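Emp47p (Saccharomyces cerevisiae, PDB 2A71) acts in glycoprotein secretion as a legume-like lectin and is required for Emp46 to leave the endoplasmic reticulum. Local coordinates at residues L98-V103 with G196-N201; T64-F69 with P156-V161; Y163-D168 with K185-S190; R70-S75 with Y150-V155. All blocks are in the same frame, centred on the assembly; numbering follows the deposited sequence.

Contact 1. Residues L98-V103 with G196-N201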
loop_
_atom_site.group_PDB
_atom_site.type_symbol
_atom_site.label_atom_id
_atom_site.label_comp_id
_atom_site.label_asym_id
_atom_site.label_seq_id
_atom_site.Cartn_x
_atom_site.Cartn_y
_atom_site.Cartn_z
ATOM N N LEU A 98 12.019 -4.494 0.648
ATOM C CA LEU A 98 11.564 -3.128 0.963
ATOM C C LEU A 98 10.164 -3.124 1.567
ATOM O O LEU A 98 9.164 -3.085 0.845
ATOM C CB LEU A 98 11.571 -2.272 -0.305
ATOM C CG LEU A 98 11.079 -0.826 -0.170
ATOM C CD1 LEU A 98 11.905 -0.008 0.794
ATOM C CD2 LEU A 98 11.121 -0.191 -1.520
ATOM N N TYR A 99 10.108 -3.177 2.893
ATOM C CA TYR A 99 8.844 -3.209 3.627
ATOM C C TYR A 99 8.062 -4.465 3.287
ATOM O O TYR A 99 6.858 -4.433 3.124
ATOM C CB TYR A 99 8.020 -1.936 3.379
ATOM C CG TYR A 99 8.651 -0.729 4.038
ATOM C CD1 TYR A 99 8.378 -0.416 5.353
ATOM C CD2 TYR A 99 9.547 0.080 3.349
ATOM C CE1 TYR A 99 8.968 0.667 5.966
ATOM C CE2 TYR A 99 10.137 1.157 3.961
ATOM C CZ TYR A 99 9.844 1.436 5.279
ATOM O OH TYR A 99 10.410 2.510 5.913
ATOM N N ASN A 100 8.773 -5.583 3.238
ATOM C CA ASN A 100 8.256 -6.865 2.746
ATOM C C ASN A 100 7.797 -6.870 1.278
ATOM O O ASN A 100 7.068 -7.773 0.857
ATOM C CB ASN A 100 7.155 -7.379 3.653
ATOM C CG ASN A 100 6.936 -8.852 3.508
ATOM O OD1 ASN A 100 7.885 -9.632 3.378
ATOM N ND2 ASN A 100 5.660 -9.256 3.527
ATOM N N GLY A 101 8.257 -5.889 0.504
ATOM C CA GLY A 101 7.893 -5.774 -0.900
ATOM C C GLY A 101 9.100 -5.590 -1.814
ATOM O O GLY A 101 10.250 -5.640 -1.351
ATOM N N PRO A 102 8.854 -5.385 -3.107
ATOM C CA PRO A 102 9.928 -5.268 -4.106
ATOM C C PRO A 102 10.738 -3.965 -4.088
ATOM O O PRO A 102 10.215 -2.918 -4.442
ATOM C CB PRO A 102 9.175 -5.403 -5.436
ATOM C CG PRO A 102 7.844 -4.831 -5.160
ATOM C CD PRO A 102 7.531 -5.282 -3.733
ATOM N N VAL A 103 12.008 -4.066 -3.693
ATOM C CA VAL A 103 12.962 -2.961 -3.728
ATOM C C VAL A 103 13.289 -2.550 -5.165
ATOM O O VAL A 103 13.703 -1.435 -5.391
ATOM C CB VAL A 103 14.278 -3.331 -2.973
ATOM C CG1 VAL A 103 15.085 -4.392 -3.724
ATOM C CG2 VAL A 103 15.162 -2.098 -2.720
ATOM N N GLY A 196 -1.079 -4.660 -4.451
ATOM C CA GLY A 196 -1.050 -5.318 -3.165
ATOM C C GLY A 196 -0.565 -4.384 -2.085
ATOM O O GLY A 196 -0.267 -3.217 -2.365
ATOM N N VAL A 197 -0.513 -4.895 -0.857
ATOM C CA VAL A 197 0.041 -4.176 0.287
ATOM C C VAL A 197 0.962 -5.112 1.062
ATOM O O VAL A 197 0.724 -6.308 1.153
ATOM C CB VAL A 197 -1.069 -3.650 1.235
ATOM C CG1 VAL A 197 -1.931 -4.808 1.783
ATOM C CG2 VAL A 197 -0.472 -2.845 2.373
ATOM N N THR A 198 2.015 -4.558 1.622
ATOM C CA THR A 198 2.900 -5.321 2.468
ATOM C C THR A 198 3.202 -4.526 3.717
ATOM O O THR A 198 3.091 -3.298 3.729
ATOM C CB THR A 198 4.209 -5.619 1.740
ATOM O OG1 THR A 198 4.750 -4.408 1.155
ATOM C CG2 THR A 198 3.981 -6.606 0.582
ATOM N N ALA A 199 3.597 -5.231 4.769
ATOM C CA ALA A 199 4.126 -4.567 5.952
ATOM C C ALA A 199 5.107 -5.410 6.743
ATOM O O ALA A 199 5.269 -6.609 6.523
ATOM C CB ALA A 199 2.995 -4.120 6.865
ATOM N N GLN A 200 5.759 -4.710 7.660
ATOM C CA GLN A 200 6.630 -5.273 8.671
ATOM C C GLN A 200 6.670 -4.308 9.848
ATOM O O GLN A 200 6.585 -3.101 9.648
ATOM C CB GLN A 200 8.027 -5.431 8.095
ATOM C CG GLN A 200 8.895 -4.156 8.120
ATOM C CD GLN A 200 10.157 -4.288 7.278
ATOM O OE1 GLN A 200 10.390 -5.337 6.642
ATOM N NE2 GLN A 200 10.981 -3.236 7.278
ATOM N N ASN A 201 6.807 -4.826 11.065
ATOM C CA ASN A 201 6.981 -3.957 12.252
ATOM C C ASN A 201 8.420 -3.823 12.774
ATOM O O ASN A 201 8.673 -3.093 13.721
ATOM C CB ASN A 201 6.032 -4.371 13.380
ATOM C CG ASN A 201 6.115 -5.848 13.717
ATOM O OD1 ASN A 201 7.149 -6.496 13.513
ATOM N ND2 ASN A 201 5.022 -6.389 14.257
HETATM O O HOH W 1 11.667 -5.700 3.942
#
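The Tyr99 ring meets the Gln200 amide obliquely, with CD1 4.3 Å from NE2, while Leu98 CG sits at the edge of the ring in its plane. Around this ring also gather Gln109, Leu111 and Asp113 of strand 108-113, together with Tyr139. The fold is the two-sheet beta sandwich of legume-type lectins. Strand 191-200 lies within one sheet, and the 98-103 loop covers the face of that strand bearing Thr198 and Gln200; Val197 points the other way, toward the second sheet. The loop makes a tight turn closed by two backbone bonds between Leu98 and Gly101, with Tyr99 and Asn100 both in left-handed backbone conformation, close to type I'. This turn offers Tyr99 O to the strand. Thr198 OG1 donates to Tyr99 O at 2.9 Å, at a C=O...donor angle of 145° and tilted 35° from the carbonyl plane; the same hydroxyl is hydrogen-bonded to Trp85 NE1, so the buried oxygen is gripped from both the loop and its own sheet. Gln200 leaves the backbone with CG between N and the carbonyl carbon (chi1 82°), then runs extended, which carries its amide over the turn to within 4.0 Å of Tyr99 CA from OE1. A water links the two segments, accepting from Asn100 N at 3.0 Å and donating to Gln200 OE1 at 3.0 Å. The Asn100 amide instead turns to Glu30, bonding OE1 there through ND2. Asn100 CB rests 3.5 Å from Ala199 O, and Thr198 CG2 lies 3.3 Å from Asn100 O.

Contact 2. Residues T64-F69 with P156-V161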
loop_
_atom_site.group_PDB
_atom_site.type_symbol
_atom_site.label_atom_id
_atom_site.label_comp_id
_atom_site.label_asym_id
_atom_site.label_seq_id
_atom_site.Cartn_x
_atom_site.Cartn_y
_atom_site.Cartn_z
ATOM N N THR A 64 -9.550 4.348 -10.152
ATOM C CA THR A 64 -9.579 4.772 -8.754
ATOM C C THR A 64 -9.406 3.523 -7.861
ATOM O O THR A 64 -10.033 2.498 -8.098
ATOM C CB THR A 64 -10.901 5.563 -8.467
ATOM O OG1 THR A 64 -10.684 6.958 -8.702
ATOM C CG2 THR A 64 -11.312 5.530 -7.004
ATOM N N MET A 65 -8.552 3.632 -6.842
ATOM C CA MET A 65 -8.143 2.518 -5.997
ATOM C C MET A 65 -8.227 2.966 -4.508
ATOM O O MET A 65 -7.488 3.846 -4.066
ATOM C CB MET A 65 -6.724 2.124 -6.406
ATOM C CG MET A 65 -6.154 0.836 -5.806
ATOM S SD MET A 65 -4.464 0.467 -6.395
ATOM C CE MET A 65 -3.446 1.595 -5.406
ATOM N N GLU A 66 -9.141 2.379 -3.743
ATOM C CA GLU A 66 -9.339 2.768 -2.341
ATOM C C GLU A 66 -8.905 1.652 -1.398
ATOM O O GLU A 66 -9.408 0.545 -1.489
ATOM C CB GLU A 66 -10.818 3.108 -2.060
ATOM C CG GLU A 66 -11.175 4.593 -2.124
ATOM C CD GLU A 66 -12.679 4.844 -2.098
ATOM O OE1 GLU A 66 -13.303 4.603 -1.043
ATOM O OE2 GLU A 66 -13.234 5.273 -3.129
ATOM N N TRP A 67 -7.985 1.961 -0.490
ATOM C CA TRP A 67 -7.511 1.015 0.502
ATOM C C TRP A 67 -8.038 1.463 1.841
ATOM O O TRP A 67 -8.100 2.639 2.092
ATOM C CB TRP A 67 -5.994 1.040 0.553
ATOM C CG TRP A 67 -5.340 0.267 -0.508
ATOM C CD1 TRP A 67 -4.768 0.757 -1.625
ATOM C CD2 TRP A 67 -5.158 -1.153 -0.546
ATOM N NE1 TRP A 67 -4.241 -0.266 -2.373
ATOM C CE2 TRP A 67 -4.465 -1.452 -1.731
ATOM C CE3 TRP A 67 -5.525 -2.212 0.301
ATOM C CZ2 TRP A 67 -4.137 -2.750 -2.099
ATOM C CZ3 TRP A 67 -5.190 -3.507 -0.066
ATOM C CH2 TRP A 67 -4.506 -3.763 -1.249
ATOM N N THR A 68 -8.369 0.525 2.712
ATOM C CA THR A 68 -8.841 0.848 4.060
ATOM C C THR A 68 -8.033 0.047 5.094
ATOM O O THR A 68 -7.998 -1.168 5.063
ATOM C CB THR A 68 -10.382 0.582 4.189
ATOM O OG1 THR A 68 -11.121 1.537 3.419
ATOM C CG2 THR A 68 -10.883 0.867 5.573
ATOM N N PHE A 69 -7.372 0.752 5.998
ATOM C CA PHE A 69 -6.429 0.133 6.918
ATOM C C PHE A 69 -6.365 0.863 8.257
ATOM O O PHE A 69 -6.856 1.984 8.395
ATOM C CB PHE A 69 -5.026 0.131 6.304
ATOM C CG PHE A 69 -4.271 1.406 6.539
ATOM C CD1 PHE A 69 -3.254 1.462 7.481
ATOM C CD2 PHE A 69 -4.608 2.563 5.836
ATOM C CE1 PHE A 69 -2.565 2.632 7.701
ATOM C CE2 PHE A 69 -3.920 3.759 6.053
ATOM C CZ PHE A 69 -2.898 3.794 6.985
ATOM N N PRO A 156 -10.196 3.326 11.260
ATOM C CA PRO A 156 -9.346 3.135 10.082
ATOM C C PRO A 156 -9.349 4.331 9.121
ATOM O O PRO A 156 -10.297 5.110 9.093
ATOM C CB PRO A 156 -9.949 1.897 9.404
ATOM C CG PRO A 156 -10.972 1.347 10.349
ATOM C CD PRO A 156 -11.382 2.455 11.228
ATOM N N SER A 157 -8.255 4.485 8.384
ATOM C CA SER A 157 -8.128 5.512 7.356
ATOM C C SER A 157 -8.351 4.874 5.987
ATOM O O SER A 157 -8.131 3.683 5.807
ATOM C CB SER A 157 -6.743 6.178 7.430
ATOM O OG SER A 157 -6.831 7.510 7.933
ATOM N N THR A 158 -8.831 5.663 5.036
ATOM C CA THR A 158 -9.007 5.180 3.683
ATOM C C THR A 158 -8.142 6.009 2.773
ATOM O O THR A 158 -8.355 7.218 2.656
ATOM C CB THR A 158 -10.471 5.278 3.230
ATOM O OG1 THR A 158 -11.304 4.404 4.008
ATOM C CG2 THR A 158 -10.630 4.739 1.813
ATOM N N ILE A 159 -7.152 5.363 2.146
ATOM C CA ILE A 159 -6.372 6.008 1.097
ATOM C C ILE A 159 -7.028 5.787 -0.254
ATOM O O ILE A 159 -7.312 4.662 -0.647
ATOM C CB ILE A 159 -4.916 5.550 1.084
ATOM C CG1 ILE A 159 -4.224 5.937 2.395
ATOM C CG2 ILE A 159 -4.188 6.214 -0.090
ATOM C CD1 ILE A 159 -2.951 5.187 2.681
ATOM N N ARG A 160 -7.237 6.893 -0.956
ATOM C CA ARG A 160 -7.925 6.931 -2.228
ATOM C C ARG A 160 -6.935 7.393 -3.280
ATOM O O ARG A 160 -6.446 8.506 -3.247
ATOM C CB ARG A 160 -9.116 7.897 -2.119
ATOM C CG ARG A 160 -10.082 7.906 -3.304
ATOM C CD ARG A 160 -11.514 8.299 -2.924
ATOM N NE ARG A 160 -12.442 8.173 -4.048
ATOM C CZ ARG A 160 -12.551 9.049 -5.053
ATOM N NH1 ARG A 160 -11.786 10.144 -5.091
ATOM N NH2 ARG A 160 -13.433 8.826 -6.036
ATOM N N VAL A 161 -6.631 6.517 -4.212
ATOM C CA VAL A 161 -5.656 6.805 -5.246
ATOM C C VAL A 161 -6.402 6.927 -6.559
ATOM O O VAL A 161 -7.036 5.994 -7.039
ATOM C CB VAL A 161 -4.623 5.687 -5.332
ATOM C CG1 VAL A 161 -3.598 5.960 -6.455
ATOM C CG2 VAL A 161 -3.924 5.519 -3.987
#
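Glu66 and Arg160 form a salt bridge between neighbouring strands: Arg160 NE donates to Glu66 OE2 at 3.1 Å. The oxygen lies in the guanidinium plane but is approached from above its own carboxylate, the two planes being 59° apart. NH1 of the same arginine bonds Gln174 on the next strand, and Thr64 CG2 covers one guanidinium face. On the same side of the sheet, the hydroxyls of Thr68 and Thr158 share a hydrogen bond, OG1 to OG1 2.9 Å. The two backbones are joined by an antiparallel ladder in which Met65-Val161, Trp67-Ile159 and Phe69-Ser157 are the hydrogen-bonded pairs; Trp67 N to Ile159 O measures 2.8 Å, whereas the return bond from Ile159 N to Trp67 O is weak. Strands 63-72 and 157-164 are inner neighbours in one sheet of the lectin beta sandwich, and the face carrying Met65, Trp67, Ile159 and Val161 turns to the other sheet, where Trp67 reaches Ile195 and Val197. Phe69 holds CG between its N and carbonyl carbon (chi1 85°), directing the ring toward the partner strand, where CE2 packs 3.8 Å from Ile159 CD1. Met65 and Val161 lie side by side, CE to CG2 4.2 Å, and Met65 CE also sits at the Trp67 ring edge.

Contact 3. Residues Y163-D168 with K185-S190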
loop_
_atom_site.group_PDB
_atom_site.type_symbol
_atom_site.label_atom_id
_atom_site.label_comp_id
_atom_site.label_asym_id
_atom_site.label_seq_id
_atom_site.Cartn_x
_atom_site.Cartn_y
_atom_site.Cartn_z
ATOM N N TYR A 163 -6.303 8.154 -10.626
ATOM C CA TYR A 163 -5.417 8.391 -11.751
ATOM C C TYR A 163 -6.325 8.783 -12.879
ATOM O O TYR A 163 -7.137 7.974 -13.305
ATOM C CB TYR A 163 -4.643 7.114 -12.091
ATOM C CG TYR A 163 -3.607 7.237 -13.186
ATOM C CD1 TYR A 163 -2.586 8.163 -13.109
ATOM C CD2 TYR A 163 -3.640 6.383 -14.292
ATOM C CE1 TYR A 163 -1.618 8.262 -14.141
ATOM C CE2 TYR A 163 -2.690 6.472 -15.320
ATOM C CZ TYR A 163 -1.675 7.413 -15.244
ATOM O OH TYR A 163 -0.743 7.489 -16.266
ATOM N N ASP A 164 -6.198 10.030 -13.332
ATOM C CA ASP A 164 -7.132 10.641 -14.277
ATOM C C ASP A 164 -6.359 10.890 -15.548
ATOM O O ASP A 164 -5.830 11.978 -15.744
ATOM C CB ASP A 164 -7.692 11.955 -13.693
ATOM C CG ASP A 164 -8.874 12.531 -14.484
ATOM O OD1 ASP A 164 -9.301 11.967 -15.512
ATOM O OD2 ASP A 164 -9.435 13.588 -14.136
ATOM N N LEU A 165 -6.270 9.853 -16.381
ATOM C CA LEU A 165 -5.617 9.909 -17.701
ATOM C C LEU A 165 -6.108 11.059 -18.607
ATOM O O LEU A 165 -5.295 11.728 -19.250
ATOM C CB LEU A 165 -5.796 8.569 -18.435
ATOM C CG LEU A 165 -4.669 8.105 -19.366
ATOM C CD1 LEU A 165 -4.707 8.800 -20.742
ATOM C CD2 LEU A 165 -3.316 8.290 -18.714
ATOM N N GLU A 166 -7.420 11.318 -18.609
ATOM C CA GLU A 166 -8.025 12.313 -19.520
ATOM C C GLU A 166 -7.986 13.765 -18.992
ATOM O O GLU A 166 -8.791 14.598 -19.434
ATOM C CB GLU A 166 -9.489 11.952 -19.881
ATOM C CG GLU A 166 -9.872 10.469 -19.798
ATOM C CD GLU A 166 -10.925 10.203 -18.726
ATOM O OE1 GLU A 166 -10.777 10.694 -17.570
ATOM O OE2 GLU A 166 -11.914 9.505 -19.047
ATOM N N ASP A 167 -7.047 14.054 -18.075
ATOM C CA ASP A 167 -6.914 15.348 -17.379
ATOM C C ASP A 167 -5.414 15.668 -17.186
ATOM O O ASP A 167 -4.987 16.164 -16.146
ATOM C CB ASP A 167 -7.654 15.264 -16.029
ATOM C CG ASP A 167 -7.783 16.620 -15.301
ATOM O OD1 ASP A 167 -6.955 17.535 -15.533
ATOM O OD2 ASP A 167 -8.688 16.832 -14.445
ATOM N N ASP A 168 -4.626 15.384 -18.212
ATOM C CA ASP A 168 -3.170 15.470 -18.131
ATOM C C ASP A 168 -2.560 14.536 -17.057
ATOM O O ASP A 168 -1.617 14.903 -16.332
ATOM C CB ASP A 168 -2.720 16.935 -17.999
ATOM C CG ASP A 168 -2.915 17.709 -19.289
ATOM O OD1 ASP A 168 -3.328 18.873 -19.228
ATOM O OD2 ASP A 168 -2.694 17.232 -20.419
ATOM N N LYS A 185 3.524 14.524 -12.732
ATOM C CA LYS A 185 4.853 14.101 -13.140
ATOM C C LYS A 185 4.968 12.584 -13.266
ATOM O O LYS A 185 6.061 12.054 -13.371
ATOM C CB LYS A 185 5.884 14.617 -12.132
ATOM C CG LYS A 185 5.912 16.128 -12.025
ATOM C CD LYS A 185 7.228 16.651 -11.419
ATOM C CE LYS A 185 8.059 17.521 -12.409
ATOM N NZ LYS A 185 9.521 17.632 -12.048
ATOM N N VAL A 186 3.841 11.891 -13.258
ATOM C CA VAL A 186 3.835 10.442 -13.264
ATOM C C VAL A 186 2.814 10.000 -14.277
ATOM O O VAL A 186 1.617 10.276 -14.127
ATOM C CB VAL A 186 3.462 9.864 -11.879
ATOM C CG1 VAL A 186 3.103 8.402 -11.977
ATOM C CG2 VAL A 186 4.606 10.035 -10.909
ATOM N N ARG A 187 3.306 9.309 -15.298
ATOM C CA ARG A 187 2.490 8.782 -16.365
ATOM C C ARG A 187 2.885 7.318 -16.552
ATOM O O ARG A 187 3.907 7.002 -17.153
ATOM C CB ARG A 187 2.678 9.610 -17.642
ATOM C CG ARG A 187 2.204 8.944 -18.934
ATOM C CD ARG A 187 1.047 9.640 -19.621
ATOM N NE ARG A 187 0.540 8.885 -20.775
ATOM C CZ ARG A 187 -0.562 9.198 -21.460
ATOM N NH1 ARG A 187 -1.295 10.257 -21.122
ATOM N NH2 ARG A 187 -0.938 8.436 -22.482
ATOM N N PHE A 188 2.057 6.446 -15.991
ATOM C CA PHE A 188 2.174 5.011 -16.125
ATOM C C PHE A 188 2.037 4.539 -17.577
ATOM O O PHE A 188 0.979 4.702 -18.179
ATOM C CB PHE A 188 1.079 4.338 -15.296
ATOM C CG PHE A 188 1.210 4.575 -13.828
ATOM C CD1 PHE A 188 2.292 4.051 -13.118
ATOM C CD2 PHE A 188 0.264 5.323 -13.144
ATOM C CE1 PHE A 188 2.425 4.267 -11.755
ATOM C CE2 PHE A 188 0.400 5.548 -11.791
ATOM C CZ PHE A 188 1.486 5.019 -11.097
ATOM N N PRO A 189 3.074 3.909 -18.122
ATOM C CA PRO A 189 2.979 3.305 -19.456
ATOM C C PRO A 189 2.114 2.050 -19.443
ATOM O O PRO A 189 2.263 1.196 -18.556
ATOM C CB PRO A 189 4.420 2.918 -19.768
ATOM C CG PRO A 189 5.036 2.690 -18.411
ATOM C CD PRO A 189 4.401 3.695 -17.515
ATOM N N SER A 190 1.230 1.930 -20.428
ATOM C CA SER A 190 0.293 0.819 -20.466
ATOM C C SER A 190 0.992 -0.518 -20.306
ATOM O O SER A 190 1.956 -0.805 -21.003
ATOM C CB SER A 190 -0.501 0.871 -21.762
ATOM O OG SER A 190 -1.478 1.909 -21.671
#
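Tyr163 and Phe188 form an edge-to-face (T-shaped) aromatic pair at one end of the lectin beta sandwich. Tyr163 lies near the end of strand 157-164 in one sheet, while 185-190 belongs to the connection leading from strand 178-183 of that sheet over to strand 191-200 of the other. The ring centroids are 5.0 Å apart and the planes meet at 70°; Phe188 CD2 hangs over the tyrosine face, toward its rim, 3.5 Å from Tyr163 CZ. Tyr163 CG stands trans to the backbone N (chi1 -176°), sending the ring across to the connection. Phe188 makes a second edge-to-face pair with Phe86 of the other sheet, and one of its own faces carries Val186 CG1, so this buried ring is held by aromatic and aliphatic neighbours alike. Polar interaction across the contact is slight: Phe188 N gives a weak bond to Tyr163 OH at 3.0 Å, with an N-H...O angle of 125°, and Val186 O lies at the edge of the tyrosine ring, in its plane. The remaining packing is apolar carbon against a charged plane. Bent at chi2, Arg187 crosses Leu165 at about a right angle, and Leu165 CD2 settles over one guanidinium face, 3.7 Å from NH1.

Contact 4. Residues R70-S75 with Y150-V155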
loop_
_atom_site.group_PDB
_atom_site.type_symbol
_atom_site.label_atom_id
_atom_site.label_comp_id
_atom_site.label_asym_id
_atom_site.label_seq_id
_atom_site.Cartn_x
_atom_site.Cartn_y
_atom_site.Cartn_z
ATOM N N ARG A 70 -5.708 0.223 9.218
ATOM C CA ARG A 70 -5.514 0.775 10.545
ATOM C C ARG A 70 -4.217 0.229 11.156
ATOM O O ARG A 70 -3.673 -0.790 10.719
ATOM C CB ARG A 70 -6.710 0.377 11.414
ATOM C CG ARG A 70 -6.613 0.840 12.851
ATOM C CD ARG A 70 -7.899 0.770 13.633
ATOM N NE ARG A 70 -8.334 -0.611 13.833
ATOM C CZ ARG A 70 -8.834 -1.102 14.965
ATOM N NH1 ARG A 70 -8.998 -0.336 16.046
ATOM N NH2 ARG A 70 -9.187 -2.376 15.013
ATOM N N SER A 71 -3.715 0.895 12.174
ATOM C CA SER A 71 -2.614 0.355 12.951
ATOM C C SER A 71 -3.028 0.287 14.421
ATOM O O SER A 71 -3.636 1.215 14.921
ATOM C CB SER A 71 -1.389 1.246 12.763
ATOM O OG SER A 71 -0.336 0.887 13.636
ATOM N N VAL A 72 -2.715 -0.804 15.111
ATOM C CA VAL A 72 -2.970 -0.892 16.549
ATOM C C VAL A 72 -1.902 -1.632 17.331
ATOM O O VAL A 72 -1.196 -2.489 16.789
ATOM C CB VAL A 72 -4.327 -1.562 16.898
ATOM C CG1 VAL A 72 -5.420 -0.481 17.082
ATOM C CG2 VAL A 72 -4.732 -2.587 15.871
ATOM N N GLY A 73 -1.803 -1.279 18.614
ATOM C CA GLY A 73 -0.973 -1.985 19.553
ATOM C C GLY A 73 0.367 -1.346 19.755
ATOM O O GLY A 73 1.243 -1.985 20.327
ATOM N N TYR A 74 0.561 -0.107 19.305
ATOM C CA TYR A 74 1.842 0.581 19.546
ATOM C C TYR A 74 1.877 2.046 19.101
ATOM O O TYR A 74 1.503 2.389 17.967
ATOM C CB TYR A 74 3.033 -0.167 18.895
ATOM C CG TYR A 74 4.380 0.327 19.362
ATOM C CD1 TYR A 74 4.930 -0.114 20.553
ATOM C CD2 TYR A 74 5.103 1.253 18.616
ATOM C CE1 TYR A 74 6.176 0.347 20.995
ATOM C CE2 TYR A 74 6.347 1.725 19.051
ATOM C CZ TYR A 74 6.881 1.262 20.241
ATOM O OH TYR A 74 8.115 1.728 20.670
ATOM N N SER A 75 2.386 2.878 20.009
ATOM C CA SER A 75 2.577 4.309 19.807
ATOM C C SER A 75 4.057 4.620 20.033
ATOM O O SER A 75 4.547 4.428 21.130
ATOM C CB SER A 75 1.716 5.090 20.816
ATOM O OG SER A 75 1.623 6.478 20.527
ATOM N N TYR A 150 -1.261 8.146 12.029
ATOM C CA TYR A 150 -1.891 6.867 11.712
ATOM C C TYR A 150 -1.847 5.897 12.879
ATOM O O TYR A 150 -2.482 4.850 12.838
ATOM C CB TYR A 150 -1.241 6.210 10.479
ATOM C CG TYR A 150 0.196 5.752 10.674
ATOM C CD1 TYR A 150 0.502 4.458 11.070
ATOM C CD2 TYR A 150 1.250 6.631 10.461
ATOM C CE1 TYR A 150 1.806 4.064 11.255
ATOM C CE2 TYR A 150 2.566 6.242 10.632
ATOM C CZ TYR A 150 2.845 4.965 11.028
ATOM O OH TYR A 150 4.167 4.622 11.188
ATOM N N GLN A 151 -1.096 6.224 13.919
ATOM C CA GLN A 151 -0.807 5.220 14.916
ATOM C C GLN A 151 -1.908 5.172 15.944
ATOM O O GLN A 151 -2.315 6.199 16.535
ATOM C CB GLN A 151 0.578 5.392 15.536
ATOM C CG GLN A 151 1.619 4.498 14.849
ATOM C CD GLN A 151 2.973 4.507 15.532
ATOM O OE1 GLN A 151 3.417 5.538 16.028
ATOM N NE2 GLN A 151 3.643 3.366 15.544
ATOM N N ASP A 152 -2.418 3.947 16.066
ATOM C CA ASP A 152 -3.484 3.550 16.970
ATOM C C ASP A 152 -4.926 4.033 16.581
ATOM O O ASP A 152 -5.910 3.325 16.890
ATOM C CB ASP A 152 -3.107 3.911 18.419
ATOM C CG ASP A 152 -2.350 2.787 19.144
ATOM O OD1 ASP A 152 -1.104 2.842 19.128
ATOM O OD2 ASP A 152 -2.912 1.837 19.760
ATOM N N SER A 153 -5.036 5.170 15.870
ATOM C CA SER A 153 -6.288 5.946 15.713
ATOM C C SER A 153 -7.547 5.113 15.617
ATOM O O SER A 153 -7.844 4.545 14.573
ATOM C CB SER A 153 -6.217 6.810 14.465
ATOM O OG SER A 153 -7.333 7.690 14.433
ATOM N N SER A 154 -8.292 5.051 16.713
ATOM C CA SER A 154 -9.466 4.171 16.838
ATOM C C SER A 154 -10.091 3.731 15.504
ATOM O O SER A 154 -10.295 2.531 15.285
ATOM C CB SER A 154 -10.501 4.855 17.718
ATOM O OG SER A 154 -9.966 5.037 19.017
ATOM N N VAL A 155 -10.366 4.697 14.624
ATOM C CA VAL A 155 -10.930 4.406 13.306
ATOM C C VAL A 155 -9.874 4.183 12.224
ATOM O O VAL A 155 -8.804 4.791 12.248
ATOM C CB VAL A 155 -11.881 5.518 12.777
ATOM C CG1 VAL A 155 -13.265 5.323 13.316
ATOM C CG2 VAL A 155 -11.351 6.926 13.095
#
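Arg70 starts extended, with CG opposite N across the CA-CB bond (chi1 178°), then bends at chi3 (67°), turning its guanidinium onto the 150-155 loop, where NH1 makes a weak bond to Ser154 O at 3.2 Å. Its stronger partner is Glu212, a salt bridge through NH2. Gln151, extended beyond CG, runs alongside Tyr74: NE2 lies at the edge of the tyrosine ring, 4.0 Å from CD2, with the amide and ring planes 64° apart. The loop joins strand 145-147 of one sheet of the lectin sandwich to strand 157-164 of the other, and here it lies against the end of strand 63-72. Ser71 O receives a CA-H...O contact from Asp152 CA at 3.1 Å, and Ser71 CB sits at the edge of the Tyr150 ring, 4.1 Å from CD1. Beyond the strand, Tyr74 N bonds Asp152 OD1 weakly at 3.4 Å. The Tyr74 hydroxyl turns to Asn205, Ser71 OG and Gln151 NE2 both bond Glu209 OE2, and Gln151 OE1 accepts from Gly76 N. Since the Arg70-Ser154 and Tyr74-Asp152 bonds are both weak, much of the polar cohesion between strand end and loop appears to run through Glu209, a carboxylate shared by both segments.

Contacts 1 and 2 belong to opposite sheets of the sandwich and meet in its core: Trp67 CZ2 packs 3.9 Å from Gly196 O, and Trp67 CZ3 4.0 Å from Val197 CG1. Their centres lie about 17 Å apart, on opposite sides of the chain's centre. Contact 4 follows contact 2 along strand 63-72, where the partner is a loop instead of a strand, and touches it where Arg70 CB approaches Pro156 CA. Contact 3 takes up the far end of strand 157-164, so contacts 3 and 4, with centres about 33 Å apart, sit at opposite ends of the same sheet. Each involves a connection between the sheets, and a disulfide between Cys146 and Cys180 probably links their edge strands as well.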